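Protein kinase A regulatory subunit (Trypanosoma cruzi, PDB 6HYQ) probably regulates the catalytic subunit of protein kinase A, and binds guanosine in its cyclic nucleotide-binding domains. Local coordinates at residues Y191-G196 with A246-T251; V210-R215 with K223-T228; N240-V245 with E285-V290. All coordinates share one frame; numbering follows the deposited sequence.

Contact 1. Residues Y191-G196 with A246-T251; sequences YIIHYG and ADVVAT. With GMP (guanosine), chain F.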
loop_
_atom_site.group_PDB
_atom_site.type_symbol
_atom_site.label_atom_id
_atom_site.label_comp_id
_atom_site.label_asym_id
_atom_site.label_seq_id
_atom_site.Cartn_x
_atom_site.Cartn_y
_atom_site.Cartn_z
ATOM N N TYR A 191 -3.170 -20.068 -13.159
ATOM C CA TYR A 191 -3.919 -19.549 -12.005
ATOM C C TYR A 191 -3.290 -18.259 -11.476
ATOM O O TYR A 191 -2.098 -18.256 -11.121
ATOM C CB TYR A 191 -3.997 -20.632 -10.892
ATOM C CG TYR A 191 -5.062 -21.605 -11.227
ATOM C CD1 TYR A 191 -4.908 -22.473 -12.259
ATOM C CD2 TYR A 191 -6.297 -21.545 -10.590
ATOM C CE1 TYR A 191 -5.946 -23.355 -12.572
ATOM C CE2 TYR A 191 -7.320 -22.398 -10.896
ATOM C CZ TYR A 191 -7.157 -23.294 -11.870
ATOM O OH TYR A 191 -8.220 -24.115 -12.140
ATOM N N ILE A 192 -4.093 -17.172 -11.424
ATOM C CA ILE A 192 -3.758 -15.966 -10.648
ATOM C C ILE A 192 -4.105 -16.186 -9.185
ATOM O O ILE A 192 -3.324 -15.842 -8.277
ATOM C CB ILE A 192 -4.524 -14.733 -11.214
ATOM C CG1 ILE A 192 -4.136 -14.552 -12.652
ATOM C CG2 ILE A 192 -4.347 -13.488 -10.399
ATOM C CD1 ILE A 192 -4.834 -13.431 -13.392
ATOM N N ILE A 193 -5.275 -16.741 -8.948
ATOM C CA ILE A 193 -5.711 -17.000 -7.599
ATOM C C ILE A 193 -6.322 -18.396 -7.560
ATOM O O ILE A 193 -7.050 -18.779 -8.498
ATOM C CB ILE A 193 -6.750 -15.972 -7.132
ATOM C CG1 ILE A 193 -6.161 -14.570 -6.985
ATOM C CG2 ILE A 193 -7.300 -16.395 -5.795
ATOM C CD1 ILE A 193 -7.265 -13.574 -7.026
ATOM N N HIS A 194 -6.046 -19.129 -6.496
ATOM C CA HIS A 194 -6.650 -20.422 -6.317
ATOM C C HIS A 194 -7.798 -20.377 -5.289
ATOM O O HIS A 194 -7.675 -19.776 -4.212
ATOM C CB HIS A 194 -5.631 -21.509 -5.855
ATOM C CG HIS A 194 -4.750 -22.019 -6.956
ATOM N ND1 HIS A 194 -5.220 -22.899 -7.904
ATOM C CD2 HIS A 194 -3.442 -21.771 -7.280
ATOM C CE1 HIS A 194 -4.245 -23.205 -8.742
ATOM N NE2 HIS A 194 -3.159 -22.527 -8.397
ATOM N N TYR A 195 -8.875 -21.064 -5.622
ATOM C CA TYR A 195 -9.953 -21.234 -4.678
ATOM C C TYR A 195 -9.476 -21.781 -3.345
ATOM O O TYR A 195 -8.639 -22.684 -3.299
ATOM C CB TYR A 195 -10.986 -22.217 -5.224
ATOM C CG TYR A 195 -12.126 -22.443 -4.301
ATOM C CD1 TYR A 195 -13.244 -21.638 -4.328
ATOM C CD2 TYR A 195 -12.092 -23.510 -3.379
ATOM C CE1 TYR A 195 -14.350 -21.896 -3.460
ATOM C CE2 TYR A 195 -13.161 -23.745 -2.529
ATOM C CZ TYR A 195 -14.262 -22.940 -2.569
ATOM O OH TYR A 195 -15.265 -23.191 -1.701
ATOM N N GLY A 196 -10.099 -21.290 -2.268
ATOM C CA GLY A 196 -9.886 -21.843 -0.920
ATOM C C GLY A 196 -8.536 -21.531 -0.287
ATOM O O GLY A 196 -8.076 -22.293 0.576
ATOM N N ALA A 246 -13.194 -18.047 -5.028
ATOM C CA ALA A 246 -13.146 -18.353 -6.456
ATOM C C ALA A 246 -11.720 -18.533 -6.918
ATOM O O ALA A 246 -10.781 -18.027 -6.272
ATOM C CB ALA A 246 -13.758 -17.223 -7.298
ATOM N N ASP A 247 -11.563 -19.286 -7.991
ATOM C CA ASP A 247 -10.342 -19.255 -8.801
ATOM C C ASP A 247 -10.412 -18.045 -9.706
ATOM O O ASP A 247 -11.488 -17.700 -10.213
ATOM C CB ASP A 247 -10.147 -20.467 -9.729
ATOM C CG ASP A 247 -10.241 -21.846 -9.033
ATOM O OD1 ASP A 247 -9.594 -22.125 -8.010
ATOM O OD2 ASP A 247 -10.913 -22.723 -9.604
ATOM N N VAL A 248 -9.231 -17.460 -9.982
ATOM C CA VAL A 248 -9.094 -16.482 -11.040
ATOM C C VAL A 248 -7.999 -16.992 -11.903
ATOM O O VAL A 248 -6.857 -17.204 -11.395
ATOM C CB VAL A 248 -8.762 -15.071 -10.549
ATOM C CG1 VAL A 248 -8.747 -14.042 -11.844
ATOM C CG2 VAL A 248 -9.737 -14.584 -9.495
ATOM N N VAL A 249 -8.323 -17.214 -13.176
ATOM C CA VAL A 249 -7.408 -17.824 -14.120
ATOM C C VAL A 249 -7.241 -16.923 -15.385
ATOM O O VAL A 249 -8.224 -16.461 -15.987
ATOM C CB VAL A 249 -7.861 -19.225 -14.559
ATOM C CG1 VAL A 249 -6.788 -19.822 -15.239
ATOM C CG2 VAL A 249 -8.180 -20.159 -13.331
ATOM N N ALA A 250 -5.997 -16.803 -15.859
ATOM C CA ALA A 250 -5.742 -16.055 -17.085
ATOM C C ALA A 250 -6.340 -16.807 -18.275
ATOM O O ALA A 250 -6.148 -18.016 -18.416
ATOM C CB ALA A 250 -4.227 -15.851 -17.293
ATOM N N THR A 251 -7.089 -16.112 -19.116
ATOM C CA THR A 251 -7.450 -16.714 -20.388
ATOM C C THR A 251 -6.504 -16.299 -21.482
ATOM O O THR A 251 -6.521 -16.919 -22.531
ATOM C CB THR A 251 -8.895 -16.374 -20.829
ATOM O OG1 THR A 251 -9.043 -14.983 -21.191
ATOM C CG2 THR A 251 -9.922 -16.809 -19.744
HETATM O "O5'" GMP F . -12.474 -14.849 -4.437
HETATM C "C5'" GMP F . -11.338 -14.621 -5.276
HETATM C "C4'" GMP F . -11.521 -13.375 -6.105
HETATM O "O4'" GMP F . -12.406 -13.671 -7.197
HETATM C "C3'" GMP F . -12.157 -12.172 -5.423
HETATM O "O3'" GMP F . -11.252 -11.428 -4.617
HETATM C "C2'" GMP F . -12.691 -11.396 -6.616
HETATM O "O2'" GMP F . -11.602 -10.663 -7.207
HETATM C "C1'" GMP F . -13.121 -12.543 -7.558
HETATM N N9 GMP F . -14.522 -12.884 -7.396
HETATM C C8 GMP F . -14.988 -13.686 -6.396
HETATM N N7 GMP F . -16.332 -13.762 -6.474
HETATM C C5 GMP F . -16.675 -12.945 -7.471
HETATM C C6 GMP F . -18.023 -12.573 -8.036
HETATM O O6 GMP F . -19.055 -13.033 -7.575
HETATM N N1 GMP F . -18.053 -11.703 -9.147
HETATM C C2 GMP F . -16.886 -11.128 -9.730
HETATM N N2 GMP F . -16.948 -10.187 -10.873
HETATM N N3 GMP F . -15.640 -11.477 -9.160
HETATM C C4 GMP F . -15.553 -12.417 -8.045
HETATM O O HOH W 1 -7.675 -23.980 -7.489
#
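Tyr-191 and Val-249 form an antiparallel non-hydrogen-bonded pair, and the valine lies over the tyrosine ring: Val-249 CG2 is 3.5 Å from the Tyr-191 ring centroid and 17° off the normal, a CH-pi contact. CE1 of His-194 sits over the opposite face. With CG of Tyr-191 anti to the carbonyl carbon (chi1 -80°), the ring edge reaches Asp-247, CE2 lying 3.5 Å from CG of a carboxylate turned almost perpendicular to it. Ile-192 and Ile-193 then both face Val-248, and their amides share its carbonyl. Ile-192 N approaches Val-248 O at 2.8 Å in a bent bond, whereas Ile-193 N reaches Val-248 O at 3.0 Å, nearly straight (169°) and on a lone pair. In return Ile-193 O accepts from Val-248 N at 2.9 Å, and Ile-193 CD1 packs 3.6 Å from Val-248 CG2, the two side chains pointing the same way. A water joins His-194 ND1 to Asp-247 OD1. That OD1 also accepts Tyr-195 N, 2.7 Å away, on its anti side, while OD2 pairs with Arg-215. Two residues opposite one, with both amides on a single carbonyl, define a classic beta bulge, here at a corner of the cyclic nucleotide-binding beta barrel.

Contact 2. Residues V210-R215 with K223-T228; sequences VEVIGR and KVCEFT. With GMP (guanosine), chain F.
Phe-227 stands across from Val-210 as an antiparallel hydrogen-bonded pair, its amide N 2.7 Å from Val-210 O and its carbonyl accepting Val-210 N. From there the side chain runs toward the nucleoside. CB packs 3.5 Å from Val-210 CG2. CG lies anti to the carbonyl carbon (chi1 -88°), which puts the ring on the sheet face that also carries Val-212 and Cys-225; CD2 comes 3.9 Å from Val-212 CG2, meeting the ring obliquely. Farther out, CE2 also nears the guanosine amino group, and the tip, Phe-227 CZ, is 3.0 Å from guanosine N2, as is Cys-225 SG. That sulfur sits over one ring face, offset toward the rim. The strands belong to the beta hairpin 210-215/221-227 of the cyclic nucleotide-binding domain, their short axes running antiparallel at 160°, and the hairpin forms one wall for the base. Val-212 contributes CG1, which touches guanosine N9 at 3.5 Å, and Val-224 CG1 approaches guanosine N1. Val-212 is gripped at both backbone polar atoms: its N donates to Cys-225 O almost straight (173°), and its O accepts Val-224 N. On the other face the chemistry is ionic. Lys-223, its chain bent near the end, bridges two carboxylates, NZ lying 3.3 Å from Glu-226 OE1 and, in a long salt bridge, 3.7 Å from Glu-211 OE2.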
loop_
_atom_site.group_PDB
_atom_site.type_symbol
_atom_site.label_atom_id
_atom_site.label_comp_id
_atom_site.label_asym_id
_atom_site.label_seq_id
_atom_site.Cartn_x
_atom_site.Cartn_y
_atom_site.Cartn_z
ATOM N N VAL A 210 -9.201 -12.214 -17.809
ATOM C CA VAL A 210 -9.221 -13.324 -16.850
ATOM C C VAL A 210 -10.632 -13.836 -16.643
ATOM O O VAL A 210 -11.613 -13.105 -16.805
ATOM C CB VAL A 210 -8.650 -12.924 -15.475
ATOM C CG1 VAL A 210 -7.365 -12.180 -15.699
ATOM C CG2 VAL A 210 -9.628 -12.045 -14.774
ATOM N N GLU A 211 -10.696 -15.089 -16.202
ATOM C CA GLU A 211 -11.946 -15.721 -15.775
ATOM C C GLU A 211 -11.862 -16.063 -14.277
ATOM O O GLU A 211 -10.840 -16.524 -13.765
ATOM C CB GLU A 211 -12.252 -17.032 -16.543
ATOM C CG GLU A 211 -11.203 -18.085 -16.369
ATOM C CD GLU A 211 -11.417 -19.318 -17.222
ATOM O OE1 GLU A 211 -10.426 -20.075 -17.398
ATOM O OE2 GLU A 211 -12.551 -19.536 -17.719
ATOM N N VAL A 212 -13.023 -15.825 -13.637
ATOM C CA VAL A 212 -13.300 -16.060 -12.220
ATOM C C VAL A 212 -14.125 -17.351 -12.190
ATOM O O VAL A 212 -15.195 -17.400 -12.793
ATOM C CB VAL A 212 -14.064 -14.882 -11.615
ATOM C CG1 VAL A 212 -14.341 -15.100 -10.134
ATOM C CG2 VAL A 212 -13.286 -13.541 -11.916
ATOM N N ILE A 213 -13.612 -18.428 -11.539
ATOM C CA ILE A 213 -14.246 -19.751 -11.560
ATOM C C ILE A 213 -14.602 -20.081 -10.126
ATOM O O ILE A 213 -13.723 -20.438 -9.322
ATOM C CB ILE A 213 -13.358 -20.837 -12.159
ATOM C CG1 ILE A 213 -12.934 -20.456 -13.586
ATOM C CG2 ILE A 213 -14.110 -22.201 -12.048
ATOM C CD1 ILE A 213 -11.908 -21.361 -14.219
ATOM N N GLY A 214 -15.895 -19.953 -9.803
ATOM C CA GLY A 214 -16.384 -20.163 -8.465
ATOM C C GLY A 214 -16.715 -21.630 -8.194
ATOM O O GLY A 214 -16.316 -22.544 -8.920
ATOM N N ARG A 215 -17.444 -21.851 -7.113
ATOM C CA ARG A 215 -17.955 -23.174 -6.799
ATOM C C ARG A 215 -19.431 -23.067 -6.472
ATOM O O ARG A 215 -19.828 -22.238 -5.650
ATOM C CB ARG A 215 -17.196 -23.787 -5.640
ATOM C CG ARG A 215 -15.708 -23.862 -5.812
ATOM C CD ARG A 215 -15.300 -24.861 -6.857
ATOM N NE ARG A 215 -13.855 -24.984 -6.967
ATOM C CZ ARG A 215 -13.113 -24.265 -7.808
ATOM N NH1 ARG A 215 -13.677 -23.378 -8.586
ATOM N NH2 ARG A 215 -11.815 -24.460 -7.873
ATOM N N LYS A 223 -18.185 -21.014 -13.945
ATOM C CA LYS A 223 -17.674 -19.719 -14.368
ATOM C C LYS A 223 -18.639 -18.602 -13.930
ATOM O O LYS A 223 -19.850 -18.703 -14.120
ATOM C CB LYS A 223 -17.475 -19.735 -15.886
ATOM C CG LYS A 223 -16.619 -18.599 -16.420
ATOM C CD LYS A 223 -16.732 -18.469 -17.924
ATOM C CE LYS A 223 -15.923 -17.315 -18.457
ATOM N NZ LYS A 223 -15.130 -17.703 -19.631
ATOM N N VAL A 224 -18.106 -17.545 -13.311
ATOM C CA VAL A 224 -18.891 -16.399 -12.844
ATOM C C VAL A 224 -18.925 -15.275 -13.881
ATOM O O VAL A 224 -19.992 -14.907 -14.368
ATOM C CB VAL A 224 -18.315 -15.864 -11.532
ATOM C CG1 VAL A 224 -19.157 -14.693 -11.045
ATOM C CG2 VAL A 224 -18.250 -16.950 -10.549
ATOM N N CYS A 225 -17.755 -14.783 -14.268
ATOM C CA CYS A 225 -17.616 -13.723 -15.255
ATOM C C CYS A 225 -16.178 -13.701 -15.749
ATOM O O CYS A 225 -15.320 -14.423 -15.247
ATOM C CB CYS A 225 -17.977 -12.387 -14.629
ATOM S SG CYS A 225 -16.876 -12.021 -13.269
ATOM N N GLU A 226 -15.890 -12.753 -16.624
ATOM C CA GLU A 226 -14.535 -12.435 -17.044
ATOM C C GLU A 226 -14.160 -11.029 -16.586
ATOM O O GLU A 226 -15.015 -10.197 -16.295
ATOM C CB GLU A 226 -14.386 -12.516 -18.564
ATOM C CG GLU A 226 -14.553 -13.888 -19.146
ATOM C CD GLU A 226 -14.106 -13.980 -20.580
ATOM O OE1 GLU A 226 -13.722 -15.077 -21.029
ATOM O OE2 GLU A 226 -14.101 -12.947 -21.253
ATOM N N PHE A 227 -12.867 -10.731 -16.594
ATOM C CA PHE A 227 -12.405 -9.400 -16.244
ATOM C C PHE A 227 -11.326 -9.014 -17.214
ATOM O O PHE A 227 -10.673 -9.880 -17.769
ATOM C CB PHE A 227 -11.840 -9.321 -14.842
ATOM C CG PHE A 227 -12.859 -9.047 -13.818
ATOM C CD1 PHE A 227 -13.770 -8.039 -14.002
ATOM C CD2 PHE A 227 -12.885 -9.755 -12.636
ATOM C CE1 PHE A 227 -14.681 -7.768 -13.042
ATOM C CE2 PHE A 227 -13.784 -9.463 -11.686
ATOM C CZ PHE A 227 -14.670 -8.487 -11.878
ATOM N N THR A 228 -11.101 -7.720 -17.381
ATOM C CA THR A 228 -10.100 -7.280 -18.341
ATOM C C THR A 228 -9.444 -5.960 -17.860
ATOM O O THR A 228 -9.479 -5.624 -16.675
ATOM C CB THR A 228 -10.810 -7.218 -19.719
ATOM O OG1 THR A 228 -9.858 -6.963 -20.733
ATOM C CG2 THR A 228 -11.853 -6.183 -19.718
HETATM O "O5'" GMP F . -12.474 -14.849 -4.437
HETATM C "C5'" GMP F . -11.338 -14.621 -5.276
HETATM C "C4'" GMP F . -11.521 -13.375 -6.105
HETATM O "O4'" GMP F . -12.406 -13.671 -7.197
HETATM C "C3'" GMP F . -12.157 -12.172 -5.423
HETATM O "O3'" GMP F . -11.252 -11.428 -4.617
HETATM C "C2'" GMP F . -12.691 -11.396 -6.616
HETATM O "O2'" GMP F . -11.602 -10.663 -7.207
HETATM C "C1'" GMP F . -13.121 -12.543 -7.558
HETATM N N9 GMP F . -14.522 -12.884 -7.396
HETATM C C8 GMP F . -14.988 -13.686 -6.396
HETATM N N7 GMP F . -16.332 -13.762 -6.474
HETATM C C5 GMP F . -16.675 -12.945 -7.471
HETATM C C6 GMP F . -18.023 -12.573 -8.036
HETATM O O6 GMP F . -19.055 -13.033 -7.575
HETATM N N1 GMP F . -18.053 -11.703 -9.147
HETATM C C2 GMP F . -16.886 -11.128 -9.730
HETATM N N2 GMP F . -16.948 -10.187 -10.873
HETATM N N3 GMP F . -15.640 -11.477 -9.160
HETATM C C4 GMP F . -15.553 -12.417 -8.045
#

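Contact 3. Residues N240-V245 with E285-V290; sequences NNHRTV and EYYQNV. With GMP (guanosine), chain F.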
loop_
_atom_site.group_PDB
_atom_site.type_symbol
_atom_site.label_atom_id
_atom_site.label_comp_id
_atom_site.label_asym_id
_atom_site.label_seq_id
_atom_site.Cartn_x
_atom_site.Cartn_y
_atom_site.Cartn_z
ATOM N N ASN A 240 -13.535 -8.512 3.594
ATOM C CA ASN A 240 -14.488 -9.319 4.354
ATOM C C ASN A 240 -13.831 -10.499 5.046
ATOM O O ASN A 240 -14.544 -11.432 5.436
ATOM C CB ASN A 240 -15.624 -9.803 3.425
ATOM C CG ASN A 240 -16.696 -8.729 3.142
ATOM O OD1 ASN A 240 -16.950 -7.833 3.969
ATOM N ND2 ASN A 240 -17.359 -8.840 1.960
ATOM N N ASN A 241 -12.500 -10.508 5.154
ATOM C CA ASN A 241 -11.730 -11.444 5.997
ATOM C C ASN A 241 -12.183 -12.906 5.893
ATOM O O ASN A 241 -12.516 -13.561 6.878
ATOM C CB ASN A 241 -11.729 -11.016 7.464
ATOM C CG ASN A 241 -10.934 -9.742 7.705
ATOM O OD1 ASN A 241 -9.745 -9.669 7.383
ATOM N ND2 ASN A 241 -11.579 -8.736 8.279
ATOM N N HIS A 242 -12.099 -13.434 4.681
ATOM C CA HIS A 242 -12.298 -14.845 4.423
ATOM C C HIS A 242 -11.342 -15.304 3.341
ATOM O O HIS A 242 -10.745 -14.499 2.615
ATOM C CB HIS A 242 -13.720 -15.120 4.014
ATOM C CG HIS A 242 -14.131 -14.356 2.796
ATOM N ND1 HIS A 242 -13.736 -14.719 1.532
ATOM C CD2 HIS A 242 -14.832 -13.208 2.654
ATOM C CE1 HIS A 242 -14.234 -13.877 0.656
ATOM N NE2 HIS A 242 -14.882 -12.940 1.306
ATOM N N ARG A 243 -11.172 -16.627 3.290
ATOM C CA ARG A 243 -10.336 -17.220 2.289
ATOM C C ARG A 243 -11.018 -17.039 0.956
ATOM O O ARG A 243 -12.127 -16.501 0.846
ATOM C CB ARG A 243 -10.053 -18.679 2.628
ATOM C CG ARG A 243 -9.098 -18.850 3.773
ATOM C CD ARG A 243 -9.014 -20.361 4.137
ATOM N NE ARG A 243 -7.700 -21.017 4.094
ATOM C CZ ARG A 243 -6.663 -20.768 4.899
ATOM N NH1 ARG A 243 -6.688 -19.822 5.831
ATOM N NH2 ARG A 243 -5.569 -21.484 4.760
ATOM N N THR A 244 -10.285 -17.346 -0.098
ATOM C CA THR A 244 -10.791 -16.992 -1.409
ATOM C C THR A 244 -11.887 -17.935 -1.724
ATOM O O THR A 244 -11.757 -19.110 -1.490
ATOM C CB THR A 244 -9.705 -17.114 -2.437
ATOM O OG1 THR A 244 -9.199 -18.446 -2.291
ATOM C CG2 THR A 244 -8.591 -16.021 -2.212
ATOM N N VAL A 245 -12.867 -17.434 -2.430
ATOM C CA VAL A 245 -14.116 -18.081 -2.742
ATOM C C VAL A 245 -14.249 -18.350 -4.244
ATOM O O VAL A 245 -15.297 -18.851 -4.695
ATOM C CB VAL A 245 -15.235 -17.144 -2.282
ATOM C CG1 VAL A 245 -15.118 -16.846 -0.816
ATOM C CG2 VAL A 245 -15.124 -15.895 -3.024
ATOM N N GLU A 285 -23.058 -11.221 -7.976
ATOM C CA GLU A 285 -24.202 -12.018 -7.531
ATOM C C GLU A 285 -23.749 -13.376 -6.980
ATOM O O GLU A 285 -24.284 -13.844 -5.967
ATOM C CB GLU A 285 -25.203 -12.226 -8.685
ATOM C CG GLU A 285 -26.347 -13.172 -8.299
ATOM C CD GLU A 285 -27.291 -13.447 -9.435
ATOM O OE1 GLU A 285 -28.421 -13.900 -9.162
ATOM O OE2 GLU A 285 -26.901 -13.235 -10.601
ATOM N N TYR A 286 -22.797 -14.041 -7.677
ATOM C CA TYR A 286 -22.178 -15.250 -7.147
ATOM C C TYR A 286 -21.744 -15.035 -5.721
ATOM O O TYR A 286 -22.095 -15.797 -4.811
ATOM C CB TYR A 286 -20.981 -15.680 -8.011
ATOM C CG TYR A 286 -20.150 -16.722 -7.323
ATOM C CD1 TYR A 286 -20.471 -18.076 -7.381
ATOM C CD2 TYR A 286 -19.053 -16.342 -6.591
ATOM C CE1 TYR A 286 -19.686 -19.037 -6.713
ATOM C CE2 TYR A 286 -18.284 -17.230 -5.948
ATOM C CZ TYR A 286 -18.585 -18.618 -5.982
ATOM O OH TYR A 286 -17.767 -19.542 -5.317
ATOM N N TYR A 287 -20.967 -13.982 -5.509
ATOM C CA TYR A 287 -20.428 -13.717 -4.187
ATOM C C TYR A 287 -21.518 -13.347 -3.234
ATOM O O TYR A 287 -21.398 -13.644 -2.058
ATOM C CB TYR A 287 -19.396 -12.592 -4.289
ATOM C CG TYR A 287 -18.687 -12.265 -3.026
ATOM C CD1 TYR A 287 -17.932 -13.220 -2.363
ATOM C CD2 TYR A 287 -18.708 -10.971 -2.534
ATOM C CE1 TYR A 287 -17.229 -12.889 -1.164
ATOM C CE2 TYR A 287 -18.012 -10.610 -1.386
ATOM C CZ TYR A 287 -17.269 -11.560 -0.718
ATOM O OH TYR A 287 -16.583 -11.268 0.406
ATOM N N GLN A 288 -22.541 -12.596 -3.690
ATOM C CA GLN A 288 -23.633 -12.310 -2.771
ATOM C C GLN A 288 -24.167 -13.632 -2.218
ATOM O O GLN A 288 -24.300 -13.794 -1.004
ATOM C CB GLN A 288 -24.770 -11.512 -3.443
ATOM C CG GLN A 288 -24.410 -10.222 -4.178
ATOM C CD GLN A 288 -23.559 -9.320 -3.398
ATOM O OE1 GLN A 288 -22.665 -8.731 -3.947
ATOM N NE2 GLN A 288 -23.852 -9.149 -2.115
ATOM N N ASN A 289 -24.384 -14.616 -3.090
ATOM C CA ASN A 289 -24.987 -15.862 -2.641
ATOM C C ASN A 289 -24.054 -16.624 -1.701
ATOM O O ASN A 289 -24.513 -17.226 -0.726
ATOM C CB ASN A 289 -25.358 -16.698 -3.858
ATOM C CG ASN A 289 -26.475 -17.665 -3.580
ATOM O OD1 ASN A 289 -27.342 -17.401 -2.755
ATOM N ND2 ASN A 289 -26.480 -18.779 -4.284
ATOM N N VAL A 290 -22.742 -16.597 -1.974
ATOM C CA VAL A 290 -21.729 -17.181 -1.070
ATOM C C VAL A 290 -21.805 -16.552 0.323
ATOM O O VAL A 290 -21.733 -17.246 1.351
ATOM C CB VAL A 290 -20.313 -17.031 -1.678
ATOM C CG1 VAL A 290 -19.242 -17.336 -0.655
ATOM C CG2 VAL A 290 -20.138 -17.900 -2.876
HETATM O "O5'" GMP F . -12.474 -14.849 -4.437
HETATM C "C5'" GMP F . -11.338 -14.621 -5.276
HETATM C "C4'" GMP F . -11.521 -13.375 -6.105
HETATM O "O4'" GMP F . -12.406 -13.671 -7.197
HETATM C "C3'" GMP F . -12.157 -12.172 -5.423
HETATM O "O3'" GMP F . -11.252 -11.428 -4.617
HETATM C "C2'" GMP F . -12.691 -11.396 -6.616
HETATM O "O2'" GMP F . -11.602 -10.663 -7.207
HETATM C "C1'" GMP F . -13.121 -12.543 -7.558
HETATM N N9 GMP F . -14.522 -12.884 -7.396
HETATM C C8 GMP F . -14.988 -13.686 -6.396
HETATM N N7 GMP F . -16.332 -13.762 -6.474
HETATM C C5 GMP F . -16.675 -12.945 -7.471
HETATM C C6 GMP F . -18.023 -12.573 -8.036
HETATM O O6 GMP F . -19.055 -13.033 -7.575
HETATM N N1 GMP F . -18.053 -11.703 -9.147
HETATM C C2 GMP F . -16.886 -11.128 -9.730
HETATM N N2 GMP F . -16.948 -10.187 -10.873
HETATM N N3 GMP F . -15.640 -11.477 -9.160
HETATM C C4 GMP F . -15.553 -12.417 -8.045
#
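Tyr-287 comes at His-242 and Asn-240 from the helix side, and its hydroxyl is the meeting point of all three side chains. The loop 240-245 follows helix 236-239 at the position where cyclic nucleotide-binding domains carry the phosphate-binding cassette, and helix 285-292 lies against it and the base, consistent with the C-terminal lid of such domains. His-242 and Tyr-287 approach from opposite directions; their rims meet, neither ring lying over the other, with ring centroids 5.5 Å apart and planes at 42°. His-242 NE2 and Tyr-287 OH are hydrogen-bonded at 2.5 Å, the hydroxyl lying in the imidazole plane. At the other end of that ring, ND1 donates to Arg-243 O, so both nitrogens are engaged and the ring's rotation is fixed. The Asn-240 amide is turned only 23° from the Tyr-287 ring plane, and its ND2 donates to Tyr-287 OH at 3.0 Å within the amide plane. Val-245 crosses Tyr-287 at about a right angle, CG2 being 3.9 Å from CD1.

Tyr-286 reaches a different part of the loop. With CG anti to the backbone N (chi1 167°), its ring extends to Val-245, where OH donates to the carbonyl O at 2.6 Å, nearly along the C=O axis; the same hydroxyl is bonded to Arg-215 N. Val-290 CG2 lies over one face of this ring, and guanosine O6 is at its edge. Backbone amides grip both ends of the nucleoside: Tyr-287 N donates to O6 at 3.0 Å, and Val-245 N to O5' at 3.3 Å.

All three contacts touch the same guanosine, and differ in what they bring to it. Contacts 1 and 2, centres about 8 Å apart, belong to one sheet in which strands 247-250 and 210-215 are neighbours; contact 2 is nested in the loop that contact 1 closes, and Ala-246 CB packs on Val-212 CG1 between them. Contact 1 is buried, while contacts 2 and 3 are only partly so. Backbone bonds dominate the two sheet contacts, whereas contact 3, between loop and helix, relies on side-chain hydroxyl, imidazole and amide groups. Thr-244 ties the loop to 191-196, and Val-224 CG1 packs on Tyr-286 CB between contacts 2 and 3.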